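Local coordinates for uncharacterized protein PA2218 (Pseudomonas aeruginosa, PDB 2HDW) that is of unknown specific function but adopts the alpha/beta hydrolase fold and probably acts as a hydrolase, at residues T299-E303 with A326-A331. Coordinates in Å, arbitrary orientation, origin at the centre of the assembly. Numbering follows the deposited sequence.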
loop_
_atom_site.group_PDB
_atom_site.type_symbol
_atom_site.label_atom_id
_atom_site.label_comp_id
_atom_site.label_asym_id
_atom_site.label_seq_id
_atom_site.Cartn_x
_atom_site.Cartn_y
_atom_site.Cartn_z
ATOM N N THR A 299 11.801 8.231 -9.169
ATOM C CA THR A 299 12.790 9.026 -9.885
ATOM C C THR A 299 13.352 10.139 -9.008
ATOM O O THR A 299 14.560 10.397 -9.003
ATOM C CB THR A 299 12.187 9.681 -11.145
ATOM O OG1 THR A 299 11.661 8.665 -12.002
ATOM C CG2 THR A 299 13.258 10.463 -11.911
ATOM N N TYR A 300 12.466 10.788 -8.261
ATOM C CA TYR A 300 12.843 11.908 -7.410
ATOM C C TYR A 300 12.949 11.575 -5.923
ATOM O O TYR A 300 12.761 12.442 -5.062
ATOM C CB TYR A 300 11.836 13.033 -7.640
ATOM C CG TYR A 300 11.771 13.439 -9.099
ATOM C CD1 TYR A 300 12.738 14.277 -9.645
ATOM C CD2 TYR A 300 10.776 12.939 -9.947
ATOM C CE1 TYR A 300 12.728 14.612 -10.994
ATOM C CE2 TYR A 300 10.755 13.265 -11.308
ATOM C CZ TYR A 300 11.743 14.105 -11.821
ATOM O OH TYR A 300 11.763 14.438 -13.157
ATOM N N ILE A 301 13.286 10.326 -5.625
ATOM C CA ILE A 301 13.401 9.875 -4.247
ATOM C C ILE A 301 14.358 10.705 -3.385
ATOM O O ILE A 301 14.138 10.859 -2.187
ATOM C CB ILE A 301 13.813 8.382 -4.203
ATOM C CG1 ILE A 301 13.738 7.866 -2.769
ATOM C CG2 ILE A 301 15.211 8.203 -4.800
ATOM C CD1 ILE A 301 13.943 6.373 -2.648
ATOM N N LYS A 302 15.411 11.249 -3.989
ATOM C CA LYS A 302 16.372 12.054 -3.237
ATOM C C LYS A 302 15.791 13.394 -2.800
ATOM O O LYS A 302 16.369 14.080 -1.950
ATOM C CB LYS A 302 17.638 12.298 -4.063
ATOM C CG LYS A 302 18.487 11.057 -4.281
ATOM C CD LYS A 302 19.684 11.370 -5.180
ATOM C CE LYS A 302 20.598 10.162 -5.334
ATOM N NZ LYS A 302 21.707 10.412 -6.304
ATOM N N GLU A 303 14.650 13.761 -3.377
ATOM C CA GLU A 303 14.008 15.022 -3.039
ATOM C C GLU A 303 13.054 14.917 -1.861
ATOM O O GLU A 303 12.291 15.842 -1.578
ATOM C CB GLU A 303 13.324 15.616 -4.275
ATOM C CG GLU A 303 14.358 16.154 -5.262
ATOM C CD GLU A 303 13.759 16.702 -6.536
ATOM O OE1 GLU A 303 12.649 17.267 -6.488
ATOM O OE2 GLU A 303 14.415 16.577 -7.589
ATOM N N ALA A 326 16.135 0.994 -2.744
ATOM C CA ALA A 326 15.557 2.288 -2.404
ATOM C C ALA A 326 16.457 3.047 -1.430
ATOM O O ALA A 326 16.666 4.251 -1.578
ATOM C CB ALA A 326 14.161 2.100 -1.805
ATOM N N TYR A 327 16.995 2.344 -0.438
ATOM C CA TYR A 327 17.875 2.977 0.534
ATOM C C TYR A 327 19.103 3.566 -0.156
ATOM O O TYR A 327 19.502 4.688 0.138
ATOM C CB TYR A 327 18.318 1.971 1.593
ATOM C CG TYR A 327 19.329 2.522 2.574
ATOM C CD1 TYR A 327 18.944 3.387 3.599
ATOM C CD2 TYR A 327 20.676 2.176 2.477
ATOM C CE1 TYR A 327 19.877 3.894 4.508
ATOM C CE2 TYR A 327 21.620 2.672 3.376
ATOM C CZ TYR A 327 21.214 3.528 4.389
ATOM O OH TYR A 327 22.140 3.992 5.293
ATOM N N ALA A 328 19.700 2.812 -1.077
ATOM C CA ALA A 328 20.888 3.293 -1.781
ATOM C C ALA A 328 20.563 4.495 -2.655
ATOM O O ALA A 328 21.379 5.414 -2.790
ATOM C CB ALA A 328 21.487 2.179 -2.635
ATOM N N ALA A 329 19.368 4.486 -3.240
ATOM C CA ALA A 329 18.920 5.571 -4.107
ATOM C C ALA A 329 18.556 6.838 -3.347
ATOM O O ALA A 329 18.691 7.942 -3.876
ATOM C CB ALA A 329 17.723 5.113 -4.928
ATOM N N ALA A 330 18.095 6.677 -2.109
ATOM C CA ALA A 330 17.682 7.807 -1.278
ATOM C C ALA A 330 18.842 8.632 -0.728
ATOM O O ALA A 330 20.001 8.245 -0.839
ATOM C CB ALA A 330 16.821 7.306 -0.125
ATOM N N ALA A 331 18.509 9.769 -0.122
ATOM C CA ALA A 331 19.498 10.666 0.465
ATOM C C ALA A 331 19.217 10.792 1.957
ATOM O O ALA A 331 18.108 10.511 2.402
ATOM C CB ALA A 331 19.412 12.039 -0.197
HETATM O O HOH W 1 15.910 11.052 -0.025
#
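Thr-299 and Tyr-300 lead into the contact without touching residues 326-331, but the carbonyl of Tyr-300 matters locally: Glu-303 N donates to Tyr-300 O at 2.9 Å, tightening the backbone into the short 3-10 turn that presents the next two residues. Ile-301 is the buried one. Its CA-CB bond points toward residues 326-331, and with chi1 and chi2 both t the side chain reaches out fully, placing CD1 3.9 Å from Ala-330 CB and 4.4 Å from Ala-326 CB, while CG2 sits 4.0 Å from Ala-329 CB. Small alanines let the isoleucine come close to the backbone too: CD1 is 3.6 Å from Ala-326 O, the carbonyl that accepts Ala-330 N (2.9 Å) in the last helical turn. No direct hydrogen bond joins the segments; instead a water donates to Ile-301 O (2.8 Å) and accepts from Ala-331 N (2.9 Å), just where the chain has left helical geometry at Ala-330. Lys-302 lies at the exposed border, its CG in tight van der Waals contact with the carbonyl oxygen Ala-329 O (3.1 Å) and its CB 4.3 Å from Ala-331 CB. The CA-CB bond of Glu-303 points away from residues 326-331. Behind the contact, Ala-326 and Ala-330 rest on Leu-311 and Ile-309, respectively, of strand 309-314, and Lys-334 hydrogen-bonds the carbonyls of Tyr-327 and Ala-330. The loop entering strand 309-314 thus packs on the C-terminal end of helix 320-329, which links that strand to its parallel neighbour 334-339: a beta-alpha-beta crossover at the edge of the alpha/beta hydrolase sheet.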